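Local coordinates for C381 turret protein (Sulfolobus turreted icosahedral virus, PDB 4IND) that probably builds the turret of an archaeal virus capsid, its chain folded into three jelly rolls in a row and assembled as five copies, at residues A[78-83]-A[145-150]; A[176-181]-A[259-264]; A[209-214]-A[224-229]; A[265-270]-A[375-380]. All blocks are in the same frame, centred on the assembly; numbering follows the deposited sequence. Where two conformers were deposited one is given.

Contact 1: A[78-83]-A[145-150]; sequences GLYLIR and LERVFE. With 2HP (dihydrogenphosphate ion), chain U.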
# COMPACT_ATOMS: atom_id res chain seq x y z
N GLY A 78 15.20 -1.70 12.96
CA GLY A 78 13.87 -1.08 13.04
C GLY A 78 13.65 -0.51 14.41
O GLY A 78 14.58 -0.46 15.21
N LEU A 79 12.43 -0.05 14.66
CA LEU A 79 12.08 0.58 15.93
C LEU A 79 11.27 -0.41 16.75
O LEU A 79 10.23 -0.87 16.32
CB LEU A 79 11.25 1.85 15.68
CG LEU A 79 10.74 2.51 16.98
CD1 LEU A 79 11.93 2.95 17.84
CD2 LEU A 79 9.82 3.67 16.66
N TYR A 80 11.77 -0.75 17.94
CA TYR A 80 11.14 -1.76 18.77
C TYR A 80 10.45 -1.16 19.96
O TYR A 80 10.96 -0.24 20.59
CB TYR A 80 12.20 -2.75 19.32
CG TYR A 80 12.72 -3.69 18.25
CD1 TYR A 80 12.14 -4.94 18.04
CD2 TYR A 80 13.78 -3.33 17.44
CE1 TYR A 80 12.60 -5.79 17.05
CE2 TYR A 80 14.24 -4.16 16.45
CZ TYR A 80 13.65 -5.40 16.26
OH TYR A 80 14.11 -6.25 15.28
N LEU A 81 9.29 -1.72 20.27
CA LEU A 81 8.64 -1.51 21.54
C LEU A 81 9.01 -2.72 22.37
O LEU A 81 8.78 -3.87 21.96
CB LEU A 81 7.11 -1.47 21.38
CG LEU A 81 6.41 -1.48 22.74
CD1 LEU A 81 6.43 -0.07 23.32
CD2 LEU A 81 4.98 -2.04 22.66
N ILE A 82 9.57 -2.46 23.54
CA ILE A 82 9.94 -3.53 24.46
C ILE A 82 8.93 -3.55 25.60
O ILE A 82 8.59 -2.49 26.16
CB ILE A 82 11.34 -3.30 25.00
CG1 ILE A 82 12.37 -3.60 23.90
CG2 ILE A 82 11.61 -4.15 26.24
CD1 ILE A 82 13.77 -3.19 24.24
N ARG A 83 8.42 -4.74 25.92
CA ARG A 83 7.60 -4.91 27.11
C ARG A 83 8.28 -5.93 28.02
O ARG A 83 8.62 -7.04 27.59
CB ARG A 83 6.18 -5.34 26.74
CG ARG A 83 5.34 -4.20 26.10
CD ARG A 83 4.08 -4.75 25.46
NE ARG A 83 4.40 -5.61 24.33
CZ ARG A 83 3.58 -6.54 23.85
NH1 ARG A 83 2.39 -6.73 24.40
NH2 ARG A 83 3.96 -7.28 22.82
N LEU A 145 10.14 -8.16 22.42
CA LEU A 145 10.68 -7.19 21.46
C LEU A 145 9.79 -7.23 20.25
O LEU A 145 9.71 -8.27 19.59
CB LEU A 145 12.07 -7.64 21.00
CG LEU A 145 13.29 -7.39 21.87
CD1 LEU A 145 14.45 -8.35 21.52
CD2 LEU A 145 13.73 -5.96 21.66
N GLU A 146 9.10 -6.14 19.93
CA GLU A 146 8.27 -6.16 18.71
C GLU A 146 8.46 -4.86 17.96
O GLU A 146 8.58 -3.80 18.57
CB GLU A 146 6.78 -6.40 19.05
CG GLU A 146 6.06 -5.19 19.62
CD GLU A 146 4.55 -5.16 19.32
OE1 GLU A 146 3.83 -6.14 19.65
OE2 GLU A 146 4.07 -4.13 18.77
N ARG A 147 8.49 -4.93 16.64
CA ARG A 147 8.60 -3.73 15.82
C ARG A 147 7.23 -3.05 15.77
O ARG A 147 6.21 -3.69 15.52
CB ARG A 147 9.09 -4.11 14.42
CG ARG A 147 10.54 -4.67 14.43
CD ARG A 147 11.07 -4.87 13.02
NE ARG A 147 11.00 -3.62 12.29
CZ ARG A 147 11.29 -3.50 11.00
NH1 ARG A 147 11.67 -4.56 10.31
NH2 ARG A 147 11.18 -2.31 10.41
N VAL A 148 7.20 -1.75 16.02
CA VAL A 148 5.93 -1.00 15.96
C VAL A 148 5.76 -0.40 14.56
O VAL A 148 6.72 -0.29 13.83
CB VAL A 148 5.90 0.10 17.02
CG1 VAL A 148 6.01 -0.50 18.39
CG2 VAL A 148 7.04 1.08 16.81
N PHE A 149 4.56 -0.01 14.18
CA PHE A 149 4.38 0.54 12.85
C PHE A 149 4.47 -0.59 11.84
O PHE A 149 4.63 -0.37 10.64
CB PHE A 149 5.43 1.63 12.57
CG PHE A 149 5.41 2.74 13.59
CD1 PHE A 149 4.21 3.36 13.94
CD2 PHE A 149 6.57 3.14 14.23
CE1 PHE A 149 4.18 4.36 14.91
CE2 PHE A 149 6.55 4.15 15.19
CZ PHE A 149 5.34 4.76 15.53
N GLU A 150 4.40 -1.82 12.35
CA GLU A 150 4.13 -2.98 11.51
C GLU A 150 2.68 -3.31 11.75
O GLU A 150 2.21 -3.28 12.89
CB GLU A 150 4.96 -4.19 11.96
CG GLU A 150 6.44 -3.93 12.14
CD GLU A 150 7.20 -4.01 10.84
OE1 GLU A 150 7.20 -3.00 10.10
OE2 GLU A 150 7.79 -5.07 10.55
P 2HP U . 9.28 -0.13 12.73
O1 2HP U . 9.39 1.28 12.19
O2 2HP U . 10.70 -0.58 12.64
O3 2HP U . 8.34 -0.95 11.79
O4 2HP U . 8.84 -0.21 14.22

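Contact 2: A[176-181]-A[259-264]; sequences GTYAIK and VEEINE. With 2HP (dihydrogenphosphate ion), chain Y.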
# COMPACT_ATOMS: atom_id res chain seq x y z
N GLY A 176 5.99 9.33 6.58
CA GLY A 176 4.59 9.34 6.99
C GLY A 176 4.30 10.60 7.77
O GLY A 176 5.19 11.42 7.99
N THR A 177 3.05 10.79 8.17
CA THR A 177 2.71 11.83 9.12
C THR A 177 2.26 11.14 10.39
O THR A 177 1.55 10.14 10.34
CB THR A 177 1.60 12.74 8.56
OG1 THR A 177 2.06 13.36 7.36
CG2 THR A 177 1.22 13.82 9.59
N TYR A 178 2.70 11.67 11.53
CA TYR A 178 2.43 11.03 12.81
C TYR A 178 1.85 11.97 13.84
O TYR A 178 2.18 13.15 13.88
CB TYR A 178 3.72 10.48 13.39
CG TYR A 178 4.39 9.42 12.54
CD1 TYR A 178 4.25 8.08 12.83
CD2 TYR A 178 5.16 9.78 11.44
CE1 TYR A 178 4.88 7.09 12.06
CE2 TYR A 178 5.80 8.80 10.67
CZ TYR A 178 5.64 7.47 10.97
OH TYR A 178 6.28 6.50 10.23
N ALA A 179 0.99 11.42 14.68
CA ALA A 179 0.53 12.13 15.87
C ALA A 179 1.40 11.67 17.03
O ALA A 179 1.67 10.48 17.17
CB ALA A 179 -0.92 11.84 16.14
N ILE A 180 1.84 12.62 17.85
CA ILE A 180 2.50 12.27 19.10
C ILE A 180 1.64 12.85 20.21
O ILE A 180 1.48 14.07 20.31
CB ILE A 180 3.89 12.87 19.17
CG1 ILE A 180 4.77 12.26 18.08
CG2 ILE A 180 4.50 12.62 20.55
CD1 ILE A 180 6.12 12.96 17.93
N LYS A 181 1.05 11.97 21.01
CA LYS A 181 0.13 12.37 22.05
C LYS A 181 0.76 12.04 23.40
O LYS A 181 1.25 10.92 23.62
CB LYS A 181 -1.23 11.67 21.89
CG LYS A 181 -2.30 12.15 22.86
CD LYS A 181 -3.56 11.28 22.80
CE LYS A 181 -4.22 11.34 21.42
NZ LYS A 181 -5.52 10.57 21.42
N VAL A 259 2.51 7.30 19.93
CA VAL A 259 3.00 7.73 18.62
C VAL A 259 2.34 6.87 17.58
O VAL A 259 2.46 5.65 17.62
CB VAL A 259 4.53 7.55 18.50
CG1 VAL A 259 5.04 8.13 17.18
CG2 VAL A 259 5.23 8.18 19.69
N GLU A 260 1.63 7.48 16.64
CA GLU A 260 0.79 6.73 15.71
C GLU A 260 0.73 7.42 14.36
O GLU A 260 0.72 8.66 14.29
CB GLU A 260 -0.62 6.59 16.29
CG GLU A 260 -1.21 7.93 16.66
CD GLU A 260 -2.17 7.87 17.84
OE1 GLU A 260 -2.61 6.77 18.22
OE2 GLU A 260 -2.48 8.94 18.39
N GLU A 261 0.69 6.63 13.29
CA GLU A 261 0.59 7.19 11.95
C GLU A 261 -0.83 7.68 11.69
O GLU A 261 -1.81 7.04 12.11
CB GLU A 261 0.99 6.14 10.91
CG GLU A 261 1.29 6.73 9.54
CD GLU A 261 1.70 5.68 8.51
OE1 GLU A 261 1.92 4.50 8.88
OE2 GLU A 261 1.80 6.04 7.32
N ILE A 262 -0.95 8.82 11.01
CA ILE A 262 -2.26 9.36 10.64
C ILE A 262 -2.36 9.59 9.13
O ILE A 262 -1.35 9.62 8.42
CB ILE A 262 -2.58 10.69 11.37
CG1 ILE A 262 -1.59 11.78 10.95
CG2 ILE A 262 -2.59 10.48 12.89
CD1 ILE A 262 -2.10 13.21 11.25
N ASN A 263 -3.60 9.69 8.64
CA ASN A 263 -3.87 10.16 7.31
C ASN A 263 -3.96 11.68 7.33
O ASN A 263 -4.02 12.28 8.40
CB ASN A 263 -5.14 9.52 6.75
CG ASN A 263 -4.92 8.07 6.37
OD1 ASN A 263 -3.84 7.72 5.91
ND2 ASN A 263 -5.92 7.22 6.59
N GLU A 264 -3.96 12.30 6.16
CA GLU A 264 -3.96 13.75 6.10
C GLU A 264 -5.06 14.34 6.98
O GLU A 264 -6.20 13.89 6.96
CB GLU A 264 -4.12 14.26 4.67
CG GLU A 264 -4.01 15.78 4.61
CD GLU A 264 -4.20 16.34 3.21
OE1 GLU A 264 -3.71 17.46 2.97
OE2 GLU A 264 -4.83 15.67 2.37
P 2HP Y . -6.85 7.02 21.85
O1 2HP Y . -7.89 8.15 21.57
O2 2HP Y . -6.56 6.23 20.62
O3 2HP Y . -7.43 5.98 22.76
O4 2HP Y . -5.56 7.65 22.44
O HOH W 1 1.12 8.72 7.11

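Contact 3: A[209-214]-A[224-229]; sequences IPLVIS and GTFLVY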
# COMPACT_ATOMS: atom_id res chain seq x y z
N ILE A 209 9.26 21.50 17.98
CA ILE A 209 7.92 21.83 18.47
C ILE A 209 7.93 21.93 19.99
O ILE A 209 8.14 20.93 20.68
CB ILE A 209 6.91 20.73 18.08
CG1 ILE A 209 6.94 20.49 16.57
CG2 ILE A 209 5.51 21.11 18.54
CD1 ILE A 209 6.28 19.18 16.17
N PRO A 210 7.69 23.13 20.53
CA PRO A 210 7.59 23.29 21.99
C PRO A 210 6.29 22.70 22.53
O PRO A 210 5.24 22.86 21.92
CB PRO A 210 7.57 24.81 22.17
CG PRO A 210 8.07 25.37 20.87
CD PRO A 210 7.61 24.42 19.83
N LEU A 211 6.37 22.04 23.67
CA LEU A 211 5.19 21.53 24.34
C LEU A 211 4.92 22.47 25.50
O LEU A 211 5.64 22.47 26.49
CB LEU A 211 5.44 20.11 24.85
CG LEU A 211 5.88 19.13 23.77
CD1 LEU A 211 6.28 17.80 24.38
CD2 LEU A 211 4.79 18.93 22.73
N VAL A 212 3.88 23.29 25.36
CA VAL A 212 3.66 24.41 26.28
C VAL A 212 2.31 24.35 26.99
O VAL A 212 1.30 23.99 26.39
CB VAL A 212 3.77 25.75 25.53
CG1 VAL A 212 3.47 26.93 26.46
CG2 VAL A 212 5.15 25.90 24.90
N ILE A 213 2.30 24.70 28.27
CA ILE A 213 1.07 24.77 29.05
C ILE A 213 0.78 26.23 29.39
O ILE A 213 1.63 26.91 29.98
CB ILE A 213 1.19 23.95 30.36
CG1 ILE A 213 1.44 22.48 30.04
CG2 ILE A 213 -0.08 24.13 31.21
CD1 ILE A 213 1.86 21.63 31.24
N SER A 214 -0.41 26.71 29.04
CA SER A 214 -0.77 28.11 29.25
C SER A 214 -0.45 28.62 30.64
O SER A 214 0.20 29.66 30.80
CB SER A 214 -2.26 28.35 28.96
OG SER A 214 -2.56 28.06 27.62
N GLY A 224 -3.57 17.02 31.58
CA GLY A 224 -3.94 17.47 30.25
C GLY A 224 -3.30 16.54 29.26
O GLY A 224 -2.84 15.45 29.63
N THR A 225 -3.24 16.98 28.01
CA THR A 225 -2.68 16.18 26.93
C THR A 225 -1.98 17.07 25.93
O THR A 225 -2.55 18.05 25.47
CB THR A 225 -3.78 15.38 26.20
OG1 THR A 225 -4.56 14.62 27.15
CG2 THR A 225 -3.16 14.42 25.19
N PHE A 226 -0.73 16.75 25.61
CA PHE A 226 -0.06 17.38 24.48
C PHE A 226 -0.36 16.53 23.26
O PHE A 226 -0.36 15.29 23.32
CB PHE A 226 1.46 17.40 24.69
CG PHE A 226 1.91 18.25 25.85
CD1 PHE A 226 1.65 19.62 25.87
CD2 PHE A 226 2.59 17.69 26.91
CE1 PHE A 226 2.07 20.40 26.94
CE2 PHE A 226 3.03 18.46 27.98
CZ PHE A 226 2.77 19.81 27.99
N LEU A 227 -0.66 17.19 22.14
CA LEU A 227 -0.94 16.49 20.90
C LEU A 227 -0.35 17.33 19.79
O LEU A 227 -0.85 18.42 19.48
CB LEU A 227 -2.45 16.33 20.69
CG LEU A 227 -2.87 15.71 19.34
CD1 LEU A 227 -2.11 14.41 19.10
CD2 LEU A 227 -4.37 15.46 19.28
N VAL A 228 0.72 16.84 19.20
CA VAL A 228 1.36 17.52 18.08
C VAL A 228 1.57 16.54 16.93
O VAL A 228 1.35 15.35 17.10
CB VAL A 228 2.70 18.16 18.49
CG1 VAL A 228 2.47 19.18 19.58
CG2 VAL A 228 3.67 17.09 18.96
N TYR A 229 1.94 17.04 15.76
CA TYR A 229 2.04 16.19 14.60
C TYR A 229 3.34 16.47 13.88
O TYR A 229 3.77 17.61 13.81
CB TYR A 229 0.85 16.45 13.66
CG TYR A 229 -0.52 16.31 14.29
CD1 TYR A 229 -1.19 15.10 14.28
CD2 TYR A 229 -1.15 17.40 14.86
CE1 TYR A 229 -2.47 14.98 14.84
CE2 TYR A 229 -2.42 17.28 15.43
CZ TYR A 229 -3.06 16.06 15.42
OH TYR A 229 -4.30 15.92 15.98

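Contact 4: A[265-270]-A[375-380]; sequences LVENTN and QIAGEL. With 2HP (dihydrogenphosphate ion), chain B.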
# COMPACT_ATOMS: atom_id res chain seq x y z
N LEU A 265 -4.69 15.33 7.78
CA LEU A 265 -5.63 16.00 8.65
C LEU A 265 -5.69 17.48 8.31
O LEU A 265 -4.78 18.24 8.62
CB LEU A 265 -5.22 15.79 10.11
CG LEU A 265 -6.00 16.62 11.16
CD1 LEU A 265 -7.50 16.48 10.99
CD2 LEU A 265 -5.57 16.21 12.57
N VAL A 266 -6.77 17.90 7.67
CA VAL A 266 -6.99 19.32 7.46
C VAL A 266 -7.60 19.89 8.73
O VAL A 266 -8.78 19.65 9.02
CB VAL A 266 -7.90 19.57 6.26
CG1 VAL A 266 -8.16 21.07 6.08
CG2 VAL A 266 -7.28 18.98 5.00
N GLU A 267 -6.80 20.63 9.49
CA GLU A 267 -7.27 21.16 10.76
C GLU A 267 -8.32 22.23 10.57
O GLU A 267 -9.29 22.31 11.32
CB GLU A 267 -6.08 21.69 11.56
CG GLU A 267 -5.07 20.60 11.84
CD GLU A 267 -3.90 21.08 12.69
OE1 GLU A 267 -3.28 20.23 13.36
OE2 GLU A 267 -3.59 22.29 12.67
N ASN A 268 -8.12 23.06 9.55
CA ASN A 268 -9.12 24.06 9.20
C ASN A 268 -8.79 24.73 7.87
O ASN A 268 -7.67 24.64 7.37
CB ASN A 268 -9.27 25.11 10.31
CG ASN A 268 -7.94 25.70 10.73
OD1 ASN A 268 -7.32 26.45 9.99
ND2 ASN A 268 -7.50 25.37 11.92
N THR A 269 -9.78 25.38 7.30
CA THR A 269 -9.59 26.06 6.03
C THR A 269 -10.18 27.43 6.25
O THR A 269 -11.24 27.54 6.85
CB THR A 269 -10.32 25.32 4.90
OG1 THR A 269 -9.90 23.95 4.86
CG2 THR A 269 -10.04 25.99 3.54
N ASN A 270 -9.48 28.47 5.81
CA ASN A 270 -9.83 29.82 6.19
C ASN A 270 -9.70 30.80 5.04
O ASN A 270 -8.76 30.71 4.25
CB ASN A 270 -8.94 30.29 7.34
CG ASN A 270 -9.20 29.52 8.63
OD1 ASN A 270 -10.21 29.72 9.29
ND2 ASN A 270 -8.28 28.64 8.98
N GLN A 375 -4.86 24.86 6.91
CA GLN A 375 -3.84 24.49 7.89
C GLN A 375 -3.89 22.98 8.04
O GLN A 375 -4.95 22.41 8.32
CB GLN A 375 -4.10 25.17 9.23
CG GLN A 375 -3.11 24.76 10.33
CD GLN A 375 -3.17 25.69 11.52
OE1 GLN A 375 -4.06 26.52 11.63
NE2 GLN A 375 -2.20 25.55 12.42
N ILE A 376 -2.74 22.33 7.86
CA ILE A 376 -2.69 20.89 7.77
C ILE A 376 -1.79 20.35 8.87
O ILE A 376 -0.73 20.92 9.14
CB ILE A 376 -2.17 20.48 6.40
CG1 ILE A 376 -3.16 21.00 5.33
CG2 ILE A 376 -1.98 18.97 6.32
CD1 ILE A 376 -2.66 20.95 3.92
N ALA A 377 -2.22 19.27 9.52
CA ALA A 377 -1.41 18.67 10.59
C ALA A 377 -0.06 18.23 10.06
O ALA A 377 0.02 17.64 8.97
CB ALA A 377 -2.14 17.50 11.25
N GLY A 378 0.99 18.49 10.84
CA GLY A 378 2.32 17.96 10.56
C GLY A 378 3.34 19.07 10.46
O GLY A 378 3.29 19.91 9.55
N GLU A 379 4.26 19.12 11.43
CA GLU A 379 5.39 20.05 11.36
C GLU A 379 6.26 19.64 10.16
O GLU A 379 6.55 18.45 9.98
CB GLU A 379 6.22 19.98 12.64
CG GLU A 379 7.31 21.04 12.75
CD GLU A 379 6.74 22.46 12.85
OE1 GLU A 379 7.40 23.42 12.39
OE2 GLU A 379 5.63 22.60 13.41
N LEU A 380 6.69 20.61 9.35
CA LEU A 380 7.57 20.30 8.21
C LEU A 380 8.97 20.04 8.68
O LEU A 380 9.45 20.70 9.60
CB LEU A 380 7.57 21.46 7.20
CG LEU A 380 6.20 21.79 6.63
CD1 LEU A 380 6.32 22.94 5.65
CD2 LEU A 380 5.63 20.56 5.95
P 2HP B . 0.70 17.87 2.79
O1 2HP B . -0.21 19.05 2.99
O2 2HP B . 0.95 17.40 4.19
O3 2HP B . 2.01 18.34 2.07
O4 2HP B . -0.02 16.73 2.02
O HOH W 2 -1.65 15.97 7.94

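Contact 1: A[78-83]-A[145-150]
Phosphate oxygen O2 of the bound dihydrogenphosphate is gripped by three N-H donors of the two segments. Of these, Leu79 N gives the shortest and straightest bond, 2.7 Å to O2 at 168°. Arg147 NE and NH2 supply two more, with NH2 at 2.9 Å from O2, which lies at the edge of the guanidinium, in its plane. Arg172 NH2 also bonds the ion. The frame is an antiparallel strand pair in the first jelly roll, a galactose-binding-like domain. Strand 78-83 is an inner strand, with strand 114-124 on its other flank. Leu81 and Glu146 form the hydrogen-bonded pair, and Val148 N reaches Leu79 O just past the end of the other strand. Gly78 CA lies over one face of the Arg147 guanidinium, where there is no side chain to interfere. Arg147 CG sits 3.9 Å from the centroid of the Tyr80 ring, over its face, a CH-pi contact. The Arg147 chain then bends at chi3 (57°) and carries the guanidinium to the ion. Tyr80 OH bonds Gln76 O. Arg83 NH2 and Glu146 OE1 form a salt bridge of charges only, 3.4 Å, with the guanidinium and carboxylate planes 77° apart; their stronger partners are Leu75 and Glu77 of a second subunit. On one face of the pair Ile82 and Leu145 lie side by side. The tightest apolar touch is Leu81 CB against Val148 CG1, at 3.3 Å.

Contact 2: A[176-181]-A[259-264]
The Tyr178 ring meets Glu260 O, Glu261 CA and Val259 CG1, all at a slant. Its atom CD1 is 3.9 Å from Glu261 CA. The ring plane and the Glu261 carboxylate are 29° apart, and CE1 lies near Glu261 CB. The ring also meets Phe149 edge-to-face, and its OH bonds Arg174 O. Chi1 of -61° sets CG anti to the carbonyl carbon, and this places the ring beside the 259-262 strand. The Glu261 chain is extended, with CG anti to the backbone N, and its carboxylate reaches a water. That water donates to Glu261 OE2 at 2.8 Å and to Ile262 O, and accepts from Thr177 N. These strands are inner neighbours in a four-stranded antiparallel sheet of the second jelly roll, ordered 155-163, 253-262, 176-187, 221-232. Ala179 and Glu260 form its hydrogen-bonded pair, with Ala179 N 2.8 Å from Glu260 O and the return bond at 3.0 Å from Glu260 N to Ala179 O. Ile262 N points almost straight at Thr177 O (174°), but from above the carbonyl plane. On the face opposite Tyr178, Thr177 CG2 touches Ile262 CG1 at 3.7 Å, and Ala179 CB touches Ile262 CG2. The Glu260 CG is in the crowded position between N and the carbonyl carbon, and its OE1 pairs with Arg154. Lys181 NZ bonds Asp235 O of a second subunit. The same NZ holds oxygen O4 of a dihydrogenphosphate at 3.1 Å, an ion also bonded by Arg154 NH1.

Contact 3: A[209-214]-A[224-229]
The Phe226 ring is the largest bump here, and the side chains of Leu211 and Ile213 form the hollow that takes it. Leu211 CB stands over the centre of one face, 3.9 Å from the ring centroid and only 8° off the normal, a CH-pi contact. The Val212 O lies at the ring edge, in plane, 3.7 Å from Phe226 CE1. Ile213 CG1 comes to the tip and meets Phe226 CZ at 3.6 Å, the two side chains crossing at about a right angle. Phe226 reaches this place because its CG is anti to the carbonyl carbon (chi1 -65°). A second bump is Val228 CG1. It fits between two side chains of the other strand, with Ile209 CG2 at 3.7 Å from it and Leu211 CD2 at 3.9 Å from it. Ile209 and Val228 meet tip to tip; Leu211 and Val228 cross at about a right angle. Ile209 CD1 runs on to Tyr229 O. Phe226 also meets the rings of Tyr184 and Phe199, which brings neighbouring strands of both sheets into the same core. The strand axes are 8.2 Å apart and run at 158°. The two strands thus face each other from different sheets: 209-213 pairs with 194-203, and 224-229 pairs with 176-187. Apolar side chains interleaved between two antiparallel sheets are the mark of a beta sandwich, here the jelly roll of the second galactose-binding-like domain.

Contact 4: A[265-270]-A[375-380]
Backbone bonds set the frame, an antiparallel pair carrying a classic beta bulge in the third jelly roll, a nucleoplasmin-like domain. Glu267 and Asn268 both face Gln375, so the register slips by one residue. Gln375 O takes a bond from Glu267 N at 2.8 Å and a weak, longer one from Asn268 N at 3.5 Å. Gln375 N returns a bond to Asn268 O. Ala377 N closes the other end on Leu265 O at 2.9 Å, nearly along the C=O axis. A water bridges the strand ends; it donates to Ala377 O at 2.6 Å and accepts from Leu265 N.

Polar side chains gather over Gln375. The extended Glu267 chain crosses it obliquely, with OE2 3.4 Å from Gln375 CG. Asn268 lies alongside Gln375, their amide planes 86° apart, and its OD1 touches Gln375 CB at 3.5 Å. Gln375 NE2 bonds Ser295 OG. Val266 N, on the strand that is outermost within this chain, bonds Glu348 of a second subunit.

The apolar contact is small. Leu265 CB meets Ala377 CB at 3.7 Å, and Tyr229 of the preceding domain packs on both residues. Ile376 points to the other face, the one Val266 shares. Its CG1 is anti to the carbonyl carbon, and its tip, CD1, comes to 3.2 Å from oxygen O1 of a dihydrogenphosphate that Lys231 and His296 bond.

In the fold
The four contacts follow the chain from the first domain to the third, and each touches a second subunit. Contacts 1 and 2 lie in successive domains, their centres 16 Å apart, and meet where Phe149 CE1 is 3.5 Å from Val259 O. Contact 3 is nested in the loop closed by contact 2; its 224-229 strand lies in the same sheet, beside 176-187, but 209-213 belongs to the facing sheet. Contact 4 lies 13 Å from contact 2 by centres. Tyr229 ties contact 3 to contact 4, with its CG 3.6 Å from Ala377 CB. Contacts 1, 2 and 4 each meet a different dihydrogenphosphate; Glu264 of contact 2 shares a pocket with Ile376 of contact 4.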